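Local coordinates for protein tyrosinase (Aspergillus oryzae, PDB 6JU8) that carries a dinuclear copper centre and probably oxidises L-tyrosine and L-dopa with molecular oxygen to L-dopaquinone, at residues T44-A49 with Q116-A121; L123-Q128 with A136-E141; T220-H223 with D228-F231. The protein carries 1 engineered substitution. One frame throughout, in Å; residues are numbered along the deposited sequence. Where two conformers were deposited one is given.

In the fold
Interactions 1 and 2 follow one another along helix 103-129, which carries the copper ligand His107, and their centres lie about 10 Å apart. They touch: Leu45 CD2 of helix 41-55 reaches both Trp138 CE3 and Ile126 CG1 at 3.7 Å. Interaction 3, a beta-hairpin contact, is on the other side of the chain's centre, its own centre about 34 Å from that of interaction 1 and about 44 Å from that of interaction 2. Neither interaction 1 nor 3 sits at the copper ligands, though Ile118 is about 12 Å from His376 and Leu229 about 11 Å from His336, side chain to side chain; interaction 2 is remote from the metal.

Interaction 1. Residues T44-A49 with Q116-A121; sequences TLFVEA and QVIYEA
Phe46 and Ala49, one turn apart on helix 41-55, both meet Ile118 on helix 103-129, and Ala49 also meets Ala121. The segments 44-49 and 116-121 cross nearly at right angles, at 100°, with their axes 9.1 Å apart.

At Phe46 the ring is swung anti to the backbone N (chi1 -172°), which carries CE1 across to the end of Ile118, where it meets CD1 at 3.9 Å. The methyl approaches the ring obliquely. Trp145 packs against both partners, its ring meeting that of Phe46 with the planes at about 60°.

One turn on, Ala49 points its methyl at the other helix. Ala49 CB touches the backbone carbonyl, Ile118 O, at 3.7 Å, and the branch methyl Ile118 CG2 lies 4.1 Å from the same carbon. Ala49 CB also meets Ala121 CB at 3.8 Å. With two methyls facing each other here, the CA atoms of Ala49 and Ala121 come to 5.2 Å, the nearest CA pair of the two segments.

No hydrogen bond crosses the interface, and all four touching residues are buried. The crossing is therefore held by shape and apolar burial, the small alanines letting the helices come close while the longer side chains of Phe46 and Ile118 pack beside them.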
ATOM      1  N   THR A  44     -16.505   6.546  15.505  1.00 11.49           N
ATOM      2  CA  THR A  44     -15.534   7.032  16.487  1.00 11.62           C
ATOM      3  C   THR A  44     -15.311   6.032  17.610  1.00 12.15           C
ATOM      4  O   THR A  44     -14.177   5.738  18.000  1.00 13.07           O
ATOM      5  CB  THR A  44     -16.033   8.370  17.054  1.00 12.31           C
ATOM      6  OG1 THR A  44     -16.108   9.346  16.006  1.00 13.88           O
ATOM      7  CG2 THR A  44     -15.073   8.944  18.109  1.00 14.27           C
ATOM      8  N   LEU A  45     -16.391   5.459  18.145  1.00 12.79           N
ATOM      9  CA  LEU A  45     -16.273   4.473  19.217  1.00 13.12           C
ATOM     10  C   LEU A  45     -15.433   3.280  18.777  1.00 11.46           C
ATOM     11  O   LEU A  45     -14.581   2.761  19.501  1.00 13.15           O
ATOM     12  CB  LEU A  45     -17.683   4.019  19.613  1.00 12.59           C
ATOM     13  CG  LEU A  45     -18.503   4.990  20.470  1.00 13.35           C
ATOM     14  CD1 LEU A  45     -19.921   4.443  20.647  1.00 14.09           C
ATOM     15  CD2 LEU A  45     -17.794   5.278  21.794  1.00 15.32           C
ATOM     16  N   PHE A  46     -15.693   2.798  17.544  1.00 12.26           N
ATOM     17  CA  PHE A  46     -15.014   1.593  17.084  1.00 11.73           C
ATOM     18  C   PHE A  46     -13.534   1.907  16.877  1.00 11.34           C
ATOM     19  O   PHE A  46     -12.653   1.178  17.340  1.00 11.81           O
ATOM     20  CB  PHE A  46     -15.686   1.053  15.829  1.00 12.02           C
ATOM     21  CG  PHE A  46     -15.264  -0.287  15.294  1.00 11.86           C
ATOM     22  CD1 PHE A  46     -14.404  -1.144  15.956  1.00 13.87           C
ATOM     23  CD2 PHE A  46     -15.750  -0.696  14.035  1.00 11.77           C
ATOM     24  CE1 PHE A  46     -14.023  -2.384  15.429  1.00 12.57           C
ATOM     25  CE2 PHE A  46     -15.402  -1.935  13.525  1.00 11.77           C
ATOM     26  CZ  PHE A  46     -14.552  -2.789  14.212  1.00 12.45           C
ATOM     27  N   VAL A  47     -13.240   3.025  16.211  1.00 11.56           N
ATOM     28  CA  VAL A  47     -11.835   3.403  15.995  1.00 11.74           C
ATOM     29  C   VAL A  47     -11.096   3.629  17.306  1.00 12.16           C
ATOM     30  O   VAL A  47      -9.977   3.143  17.512  1.00 11.77           O
ATOM     31  CB  VAL A  47     -11.766   4.684  15.122  1.00 12.05           C
ATOM     32  CG1 VAL A  47     -10.365   5.253  15.100  1.00 13.65           C
ATOM     33  CG2 VAL A  47     -12.260   4.380  13.716  1.00 13.15           C
ATOM     34  N   GLU A  48     -11.714   4.370  18.232  1.00 11.95           N
ATOM     35  CA  GLU A  48     -11.016   4.717  19.464  1.00 12.81           C
ATOM     36  C   GLU A  48     -10.865   3.486  20.351  1.00 13.01           C
ATOM     37  O   GLU A  48      -9.799   3.300  20.942  1.00 13.73           O
ATOM     38  CB  GLU A  48     -11.736   5.840  20.216  1.00 13.65           C
ATOM     39  CG  GLU A  48     -11.768   7.164  19.462  1.00 15.20           C
ATOM     40  CD  GLU A  48     -10.494   7.972  19.479  1.00 16.31           C
ATOM     41  OE1 GLU A  48      -9.491   7.563  20.084  1.00 25.30           O
ATOM     42  OE2 GLU A  48     -10.469   9.062  18.872  1.00 17.92           O
ATOM     43  N   ALA A  49     -11.903   2.661  20.414  1.00 11.51           N
ATOM     44  CA  ALA A  49     -11.796   1.442  21.232  1.00 11.44           C
ATOM     45  C   ALA A  49     -10.750   0.482  20.679  1.00 10.94           C
ATOM     46  O   ALA A  49      -9.946  -0.102  21.420  1.00 11.71           O
ATOM     47  CB  ALA A  49     -13.131   0.732  21.329  1.00 13.00           C
ATOM     48  N   GLN A 116     -17.167  -8.320  22.241  1.00 10.37           N
ATOM     49  CA  GLN A 116     -17.439  -7.953  23.626  1.00 10.69           C
ATOM     50  C   GLN A 116     -16.313  -7.087  24.174  1.00 11.08           C
ATOM     51  O   GLN A 116     -16.555  -6.118  24.888  1.00 11.56           O
ATOM     52  CB  GLN A 116     -17.590  -9.226  24.469  1.00 11.67           C
ATOM     53  CG  GLN A 116     -17.934  -8.939  25.938  1.00 14.44           C
ATOM     54  CD  GLN A 116     -18.081 -10.217  26.741  1.00 13.66           C
ATOM     55  OE1 GLN A 116     -18.573 -11.223  26.239  1.00 14.41           O
ATOM     56  NE2 GLN A 116     -17.637 -10.207  27.988  1.00 16.35           N
ATOM     57  N   VAL A 117     -15.069  -7.469  23.901  1.00 11.42           N
ATOM     58  CA  VAL A 117     -13.917  -6.691  24.371  1.00 10.66           C
ATOM     59  C   VAL A 117     -13.962  -5.279  23.815  1.00  9.48           C
ATOM     60  O   VAL A 117     -13.689  -4.294  24.515  1.00 11.31           O
ATOM     61  CB  VAL A 117     -12.598  -7.396  23.999  1.00 11.51           C
ATOM     62  CG1 VAL A 117     -11.402  -6.491  24.241  1.00 11.58           C
ATOM     63  CG2 VAL A 117     -12.495  -8.698  24.805  1.00 11.84           C
ATOM     64  N   ILE A 118     -14.287  -5.163  22.521  1.00 10.18           N
ATOM     65  CA  ILE A 118     -14.443  -3.836  21.927  1.00 10.18           C
ATOM     66  C   ILE A 118     -15.522  -3.001  22.594  1.00 10.31           C
ATOM     67  O   ILE A 118     -15.269  -1.833  22.953  1.00 11.69           O
ATOM     68  CB  ILE A 118     -14.698  -3.964  20.407  1.00 10.85           C
ATOM     69  CG1 ILE A 118     -13.467  -4.519  19.684  1.00 11.41           C
ATOM     70  CG2 ILE A 118     -15.114  -2.598  19.846  1.00 13.41           C
ATOM     71  CD1 ILE A 118     -13.780  -4.999  18.276  1.00 11.88           C
ATOM     72  N   TYR A 119     -16.699  -3.568  22.810  1.00 11.01           N
ATOM     73  CA  TYR A 119     -17.783  -2.881  23.495  1.00 11.30           C
ATOM     74  C   TYR A 119     -17.339  -2.409  24.871  1.00 12.38           C
ATOM     75  O   TYR A 119     -17.597  -1.279  25.261  1.00 13.70           O
ATOM     76  CB  TYR A 119     -18.976  -3.832  23.626  1.00 12.38           C
ATOM     77  CG  TYR A 119     -20.085  -3.348  24.538  1.00 12.41           C
ATOM     78  CD1 TYR A 119     -21.035  -2.432  24.091  1.00 14.44           C
ATOM     79  CD2 TYR A 119     -20.198  -3.838  25.848  1.00 13.49           C
ATOM     80  CE1 TYR A 119     -22.073  -1.997  24.934  1.00 15.27           C
ATOM     81  CE2 TYR A 119     -21.219  -3.408  26.669  1.00 14.58           C
ATOM     82  CZ  TYR A 119     -22.143  -2.491  26.217  1.00 15.95           C
ATOM     83  OH  TYR A 119     -23.153  -2.090  27.063  1.00 19.95           O
ATOM     84  N   GLU A 120     -16.683  -3.282  25.639  1.00 12.35           N
ATOM     85  CA  GLU A 120     -16.204  -2.856  26.965  1.00 12.98           C
ATOM     86  C   GLU A 120     -15.226  -1.695  26.887  1.00 13.52           C
ATOM     87  O   GLU A 120     -15.303  -0.774  27.723  1.00 13.24           O
ATOM     88  CB  GLU A 120     -15.595  -4.080  27.682  1.00 14.45           C
ATOM     89  CG  GLU A 120     -16.687  -5.060  28.075  1.00 15.80           C
ATOM     90  CD  GLU A 120     -16.176  -6.395  28.588  1.00 16.97           C
ATOM     91  OE1 GLU A 120     -14.951  -6.604  28.636  1.00 23.30           O
ATOM     92  OE2 GLU A 120     -17.029  -7.240  28.924  1.00 16.56           O
ATOM     93  N   ALA A 121     -14.352  -1.694  25.875  1.00 12.44           N
ATOM     94  CA  ALA A 121     -13.445  -0.566  25.691  1.00 12.17           C
ATOM     95  C   ALA A 121     -14.222   0.672  25.263  1.00 11.60           C
ATOM     96  O   ALA A 121     -13.871   1.811  25.605  1.00 13.51           O
ATOM     97  CB  ALA A 121     -12.353  -0.911  24.681  1.00 12.75           C
TER

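Interaction 2. Residues L123-Q128 with A136-E141; sequences LDFIKQ and ADWENE
Ile126 is set against Trp138 and Glu139 across a pair of nearly antiparallel helical segments, 123-128 and 136-141, whose directions differ by 173° and whose axes lie 10.1 Å apart. Ile126 and Trp138 both direct their side chains toward the other helix, and their CA atoms lie 6.8 Å apart.

The contacts of Ile126 use both branches. Its longer arm, with CG1 anti to the carbonyl carbon (chi1 -67°), runs over the backbone of the facing helix, where Ile126 CD1 makes a van der Waals touch on the carbonyl oxygen, Trp138 O, at 3.5 Å. Along the same arm, Ile126 CG1 lies 4.0 Å from Trp138 CB. The short branch goes to the neighbouring residue: Ile126 CG2 meets the methylene Glu139 CG at 4.0 Å, so the glutamate contributes hydrocarbon to the contact while its chain extends onward.

An aromatic pair lies alongside. Trp138 CZ3, on the six-membered ring of the indole, approaches the edge of the Phe125 ring near its plane, 3.9 Å from Phe125 CE2. Seen from the indole the approach is oblique. Pro184 touches both of these aromatic residues, and helix 41-55 adds Glu48 against Phe125 and Ile41 against Trp138.

No hydrogen bond links the two segments, which meet by packing alone. Two helices joined by a short connection and running back along each other form an antiparallel helical hairpin; here it unites the C-terminal end of helix 103-129 with helix 135-144 in the tyrosinase central domain, away from the copper site.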
ATOM      1  N   LEU A 123     -17.236   1.528  26.291  1.00 14.45           N
ATOM      2  CA  LEU A 123     -17.770   2.104  27.524  1.00 13.27           C
ATOM      3  C   LEU A 123     -16.714   2.874  28.293  1.00 14.73           C
ATOM      4  O   LEU A 123     -17.033   3.924  28.867  1.00 15.68           O
ATOM      5  CB  LEU A 123     -18.337   0.976  28.388  1.00 15.72           C
ATOM      6  CG  LEU A 123     -19.559   0.246  27.842  1.00 16.63           C
ATOM      7  CD1 LEU A 123     -20.109  -0.697  28.918  1.00 19.59           C
ATOM      8  CD2 LEU A 123     -20.616   1.225  27.355  1.00 19.56           C
ATOM      9  N   ASP A 124     -15.489   2.366  28.389  1.00 14.83           N
ATOM     10  CA  ASP A 124     -14.404   3.086  29.070  1.00 16.16           C
ATOM     11  C   ASP A 124     -14.086   4.386  28.338  1.00 15.15           C
ATOM     12  O   ASP A 124     -13.849   5.425  28.967  1.00 16.57           O
ATOM     13  CB  ASP A 124     -13.138   2.221  29.147  1.00 17.87           C
ATOM     14  CG  ASP A 124     -13.269   1.007  30.034  1.00 24.89           C
ATOM     15  OD1 ASP A 124     -13.776   1.144  31.153  1.00 30.36           O
ATOM     16  OD2 ASP A 124     -12.872  -0.113  29.641  1.00 45.13           O
ATOM     17  N   PHE A 125     -14.057   4.356  27.004  1.00 14.15           N
ATOM     18  CA  PHE A 125     -13.829   5.577  26.224  1.00 14.46           C
ATOM     19  C   PHE A 125     -14.888   6.629  26.539  1.00 13.21           C
ATOM     20  O   PHE A 125     -14.553   7.803  26.742  1.00 16.55           O
ATOM     21  CB  PHE A 125     -13.838   5.260  24.724  1.00 15.03           C
ATOM     22  CG  PHE A 125     -13.710   6.511  23.871  1.00 15.17           C
ATOM     23  CD1 PHE A 125     -12.462   7.037  23.591  1.00 16.24           C
ATOM     24  CD2 PHE A 125     -14.839   7.147  23.376  1.00 16.86           C
ATOM     25  CE1 PHE A 125     -12.346   8.203  22.850  1.00 16.79           C
ATOM     26  CE2 PHE A 125     -14.723   8.308  22.630  1.00 17.57           C
ATOM     27  CZ  PHE A 125     -13.470   8.832  22.373  1.00 18.06           C
ATOM     28  N   ILE A 126     -16.152   6.241  26.585  1.00 14.75           N
ATOM     29  CA  ILE A 126     -17.242   7.190  26.863  1.00 15.15           C
ATOM     30  C   ILE A 126     -17.099   7.743  28.270  1.00 14.49           C
ATOM     31  O   ILE A 126     -17.224   8.956  28.456  1.00 17.07           O
ATOM     32  CB  ILE A 126     -18.624   6.500  26.706  1.00 13.96           C
ATOM     33  CG1 ILE A 126     -18.886   6.115  25.257  1.00 14.96           C
ATOM     34  CG2 ILE A 126     -19.729   7.365  27.296  1.00 14.60           C
ATOM     35  CD1 ILE A 126     -19.976   5.097  25.031  1.00 17.18           C
ATOM     36  N   LYS A 127     -16.796   6.888  29.262  1.00 15.61           N
ATOM     37  CA  LYS A 127     -16.687   7.382  30.638  1.00 17.08           C
ATOM     38  C   LYS A 127     -15.541   8.385  30.744  1.00 17.62           C
ATOM     39  O   LYS A 127     -15.637   9.328  31.518  1.00 25.97           O
ATOM     40  CB  LYS A 127     -16.486   6.253  31.647  1.00 19.78           C
ATOM     41  N   GLN A 128     -14.499   8.241  29.932  1.00 17.18           N
ATOM     42  CA  GLN A 128     -13.294   9.047  29.993  1.00 18.99           C
ATOM     43  C   GLN A 128     -13.300  10.282  29.101  1.00 18.91           C
ATOM     44  O   GLN A 128     -12.543  11.214  29.391  1.00 23.35           O
ATOM     45  CB  GLN A 128     -12.088   8.167  29.630  1.00 21.82           C
ATOM     46  CG  GLN A 128     -11.715   7.160  30.701  1.00 23.79           C
ATOM     47  CD  GLN A 128     -10.806   6.064  30.178  1.00 36.93           C
ATOM     48  OE1 GLN A 128     -10.212   6.111  29.089  1.00 35.52           O
ATOM     49  NE2 GLN A 128     -10.694   4.999  30.970  1.00 48.04           N
ATOM     50  N   ALA A 136     -25.648   9.893  27.556  1.00 26.73           N
ATOM     51  CA  ALA A 136     -26.747   8.999  27.174  1.00 29.35           C
ATOM     52  C   ALA A 136     -26.722   8.720  25.675  1.00 27.77           C
ATOM     53  O   ALA A 136     -26.908   7.577  25.259  1.00 27.34           O
ATOM     54  CB  ALA A 136     -28.097   9.549  27.603  1.00 41.59           C
ATOM     55  N   ASP A 137     -26.500   9.743  24.855  1.00 25.77           N
ATOM     56  CA  ASP A 137     -26.417   9.564  23.411  1.00 22.78           C
ATOM     57  C   ASP A 137     -25.263   8.637  23.010  1.00 21.86           C
ATOM     58  O   ASP A 137     -25.471   7.730  22.203  1.00 22.50           O
ATOM     59  CB  ASP A 137     -26.220  10.891  22.680  1.00 26.88           C
ATOM     60  CG  ASP A 137     -27.440  11.776  22.584  1.00 33.72           C
ATOM     61  OD1 ASP A 137     -28.566  11.297  22.829  1.00 36.40           O
ATOM     62  OD2 ASP A 137     -27.258  12.977  22.253  1.00 42.37           O
ATOM     63  N   TRP A 138     -24.063   8.855  23.556  1.00 20.29           N
ATOM     64  CA  TRP A 138     -22.914   8.003  23.234  1.00 17.90           C
ATOM     65  C   TRP A 138     -23.104   6.579  23.734  1.00 16.41           C
ATOM     66  O   TRP A 138     -22.784   5.584  23.065  1.00 17.77           O
ATOM     67  CB  TRP A 138     -21.606   8.622  23.763  1.00 18.50           C
ATOM     68  CG  TRP A 138     -21.112   9.711  22.847  1.00 17.25           C
ATOM     69  CD1 TRP A 138     -21.697  10.938  22.688  1.00 19.20           C
ATOM     70  CD2 TRP A 138     -19.981   9.708  21.966  1.00 17.42           C
ATOM     71  NE1 TRP A 138     -20.998  11.692  21.771  1.00 20.20           N
ATOM     72  CE2 TRP A 138     -19.938  10.962  21.307  1.00 19.50           C
ATOM     73  CE3 TRP A 138     -18.987   8.776  21.656  1.00 16.16           C
ATOM     74  CZ2 TRP A 138     -18.961  11.301  20.376  1.00 20.09           C
ATOM     75  CZ3 TRP A 138     -18.016   9.113  20.728  1.00 20.00           C
ATOM     76  CH2 TRP A 138     -17.999  10.369  20.090  1.00 20.47           C
ATOM     77  N   GLU A 139     -23.664   6.460  24.936  1.00 19.10           N
ATOM     78  CA  GLU A 139     -23.930   5.138  25.501  1.00 19.66           C
ATOM     79  C   GLU A 139     -24.949   4.385  24.649  1.00 18.25           C
ATOM     80  O   GLU A 139     -24.763   3.190  24.404  1.00 20.32           O
ATOM     81  CB  GLU A 139     -24.401   5.255  26.961  1.00 22.03           C
ATOM     82  CG  GLU A 139     -23.300   5.675  27.937  1.00 26.31           C
ATOM     83  CD  GLU A 139     -23.855   6.000  29.309  1.00 30.15           C
ATOM     84  OE1 GLU A 139     -25.047   5.679  29.521  1.00 50.76           O
ATOM     85  OE2 GLU A 139     -23.144   6.571  30.169  1.00 29.57           O
ATOM     86  N   ASN A 140     -26.003   5.071  24.212  1.00 19.30           N
ATOM     87  CA  ASN A 140     -27.003   4.488  23.341  1.00 20.19           C
ATOM     88  C   ASN A 140     -26.371   3.917  22.077  1.00 19.02           C
ATOM     89  O   ASN A 140     -26.710   2.832  21.604  1.00 20.54           O
ATOM     90  CB  ASN A 140     -28.034   5.551  22.940  1.00 27.29           C
ATOM     91  CG  ASN A 140     -29.081   4.938  22.025  1.00 32.42           C
ATOM     92  OD1 ASN A 140     -29.951   4.208  22.510  1.00 50.01           O
ATOM     93  ND2 ASN A 140     -28.999   5.214  20.727  1.00 61.36           N
ATOM     94  N   GLU A 141     -25.436   4.686  21.498  1.00 16.13           N
ATOM     95  CA  GLU A 141     -24.778   4.199  20.278  1.00 15.88           C
ATOM     96  C   GLU A 141     -23.873   3.009  20.559  1.00 15.35           C
ATOM     97  O   GLU A 141     -23.849   2.052  19.779  1.00 17.07           O
ATOM     98  CB  GLU A 141     -23.998   5.333  19.624  1.00 18.76           C
ATOM     99  CG  GLU A 141     -24.880   6.441  19.090  1.00 21.38           C
ATOM    100  CD  GLU A 141     -25.516   6.183  17.752  1.00 25.99           C
ATOM    101  OE1 GLU A 141     -25.158   5.227  17.034  1.00 24.14           O
ATOM    102  OE2 GLU A 141     -26.404   6.972  17.377  1.00 45.10           O
TER

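Interaction 3. Residues T220-H223 with D228-F231; sequences TEEH and DLPF
Thr220 and Leu229 meet diagonally across a tight antiparallel beta hairpin, strands 218-222 and 225-229, where the CA atoms of Thr220 and Asp228 lie 6.3 Å apart; the backbone bonds of this ladder pair Thr220 with Phe227 and Leu229 with Gln218.

The side-chain contact is chiefly methyl against isobutyl. With OG1 anti to the backbone N (chi1 -176°), the threonine turns its methyl to the leucine, and Thr220 CG2 lies 3.5 Å from Leu229 CG and 3.7 Å from Leu229 CD2. Leu229 CD1 lies 3.8 Å from the same methyl, Thr220 CG2, which thus sits against CG and both methyls of the leucine. Both residues were deposited in two conformers, so these separations describe one copy and the exact fit is doubtful.

Two residues along the first strand, Glu222 also points toward the partner, but its carboxylate is only loosely in contact with the leucine, Glu222 OE2 lying 4.2 Å from Leu229 CD2. Its hydrogen bonds go to Ser345 OG, from OE1, and to Phe344 N, from OE2, which together anchor the buried acid.

Beyond Leu229 the chain bends away through an inverse gamma turn centred on Pro230, closed by a weak bond from Phe231 N to Leu229 O. Phe344, just after strand 342-343, packs on Leu229 and Pro230, and the Phe231 ring meets His359, which follows strand 356-357.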
ATOM      1  N   THR A 220       5.219 -23.180   4.738  1.00 14.89           N
ATOM      2  CA  THR A 220       4.044 -23.358   3.889  1.00 16.15           C
ATOM      3  C   THR A 220       4.467 -24.071   2.615  1.00 12.26           C
ATOM      4  O   THR A 220       5.621 -23.971   2.211  1.00 16.01           O
ATOM      5  CB  THR A 220       3.454 -21.990   3.480  0.68 18.82           C
ATOM      6  OG1 THR A 220       2.251 -22.147   2.720  0.68 26.64           O
ATOM      7  CG2 THR A 220       4.417 -21.238   2.574  0.68 22.77           C
ATOM      8  N   GLU A 221       3.569 -24.786   1.969  1.00 13.28           N
ATOM      9  CA  GLU A 221       3.883 -25.422   0.697  1.00 11.88           C
ATOM     10  C   GLU A 221       3.292 -24.607  -0.456  1.00 12.09           C
ATOM     11  O   GLU A 221       2.122 -24.206  -0.428  1.00 14.52           O
ATOM     12  CB  GLU A 221       3.326 -26.840   0.660  1.00 13.77           C
ATOM     13  CG  GLU A 221       3.830 -27.776   1.738  1.00 15.29           C
ATOM     14  CD  GLU A 221       5.294 -28.121   1.579  1.00 13.28           C
ATOM     15  OE1 GLU A 221       5.689 -28.662   0.529  1.00 14.62           O
ATOM     16  OE2 GLU A 221       6.051 -27.812   2.516  1.00 16.77           O
ATOM     17  N   GLU A 222       4.119 -24.388  -1.468  1.00 11.81           N
ATOM     18  CA  GLU A 222       3.715 -23.746  -2.712  1.00 12.47           C
ATOM     19  C   GLU A 222       4.208 -24.606  -3.866  1.00 14.65           C
ATOM     20  O   GLU A 222       5.416 -24.897  -3.913  1.00 14.81           O
ATOM     21  CB  GLU A 222       4.266 -22.317  -2.835  1.00 12.06           C
ATOM     22  CG  GLU A 222       3.845 -21.421  -1.688  1.00 14.35           C
ATOM     23  CD  GLU A 222       4.345 -20.010  -1.771  1.00 13.98           C
ATOM     24  OE1 GLU A 222       5.097 -19.641  -2.705  1.00 15.96           O
ATOM     25  OE2 GLU A 222       3.955 -19.177  -0.911  1.00 13.44           O
ATOM     26  N   HIS A 223       3.325 -25.047  -4.752  1.00 17.10           N
ATOM     27  CA  HIS A 223       3.700 -25.890  -5.881  1.00 20.56           C
ATOM     28  C   HIS A 223       4.532 -27.072  -5.388  1.00 19.72           C
ATOM     29  O   HIS A 223       5.481 -27.496  -6.031  1.00 26.28           O
ATOM     30  CB  HIS A 223       4.365 -25.103  -7.001  1.00 24.84           C
ATOM     31  CG  HIS A 223       5.441 -24.113  -6.710  1.00 28.01           C
ATOM     32  ND1 HIS A 223       6.760 -24.477  -6.522  1.00 34.43           N
ATOM     33  CD2 HIS A 223       5.432 -22.764  -6.605  1.00 26.40           C
ATOM     34  CE1 HIS A 223       7.508 -23.420  -6.298  1.00 36.15           C
ATOM     35  NE2 HIS A 223       6.722 -22.350  -6.343  1.00 35.06           N
ATOM     36  N   ASP A 228       9.547 -20.873   3.993  1.00 12.52           N
ATOM     37  CA  ASP A 228       9.387 -20.283   5.310  1.00 12.13           C
ATOM     38  C   ASP A 228       8.953 -18.829   5.180  1.00 12.15           C
ATOM     39  O   ASP A 228       9.725 -17.906   4.886  1.00 15.58           O
ATOM     40  CB  ASP A 228      10.693 -20.429   6.090  1.00 15.11           C
ATOM     41  CG  ASP A 228      11.074 -21.881   6.323  1.00 18.68           C
ATOM     42  OD1 ASP A 228      10.205 -22.630   6.807  1.00 23.32           O
ATOM     43  OD2 ASP A 228      12.206 -22.288   6.005  1.00 34.52           O
ATOM     44  N   LEU A 229       7.642 -18.611   5.315  1.00 10.23           N
ATOM     45  CA  LEU A 229       7.113 -17.237   5.162  1.00 10.71           C
ATOM     46  C   LEU A 229       7.674 -16.384   6.272  1.00  9.94           C
ATOM     47  O   LEU A 229       7.539 -16.772   7.440  1.00 10.56           O
ATOM     48  CB  LEU A 229       5.580 -17.299   5.268  0.71 10.86           C
ATOM     49  CG  LEU A 229       4.864 -18.164   4.217  0.71 10.81           C
ATOM     50  CD1 LEU A 229       3.357 -18.120   4.420  0.71 12.95           C
ATOM     51  CD2 LEU A 229       5.253 -17.658   2.838  0.71 17.02           C
ATOM     52  N   PRO A 230       8.329 -15.273   5.937  1.00  9.55           N
ATOM     53  CA  PRO A 230       9.122 -14.537   6.939  1.00 10.11           C
ATOM     54  C   PRO A 230       8.360 -13.598   7.860  1.00 10.43           C
ATOM     55  O   PRO A 230       8.721 -12.428   8.037  1.00 11.98           O
ATOM     56  CB  PRO A 230      10.099 -13.735   6.071  1.00 11.32           C
ATOM     57  CG  PRO A 230       9.318 -13.448   4.805  1.00 12.07           C
ATOM     58  CD  PRO A 230       8.513 -14.713   4.581  1.00 11.34           C
ATOM     59  N   PHE A 231       7.320 -14.113   8.515  1.00 10.36           N
ATOM     60  CA  PHE A 231       6.492 -13.315   9.421  1.00  9.26           C
ATOM     61  C   PHE A 231       7.297 -12.863  10.631  1.00 11.13           C
ATOM     62  O   PHE A 231       6.893 -11.866  11.240  1.00 11.43           O
ATOM     63  CB  PHE A 231       5.249 -14.097   9.825  1.00 10.12           C
ATOM     64  CG  PHE A 231       4.326 -14.322   8.656  1.00  9.48           C
ATOM     65  CD1 PHE A 231       3.764 -13.271   7.950  1.00 10.11           C
ATOM     66  CD2 PHE A 231       4.011 -15.612   8.246  1.00 10.47           C
ATOM     67  CE1 PHE A 231       2.905 -13.482   6.900  1.00 10.04           C
ATOM     68  CE2 PHE A 231       3.110 -15.831   7.221  1.00 10.61           C
ATOM     69  CZ  PHE A 231       2.518 -14.770   6.553  1.00 10.42           C
TER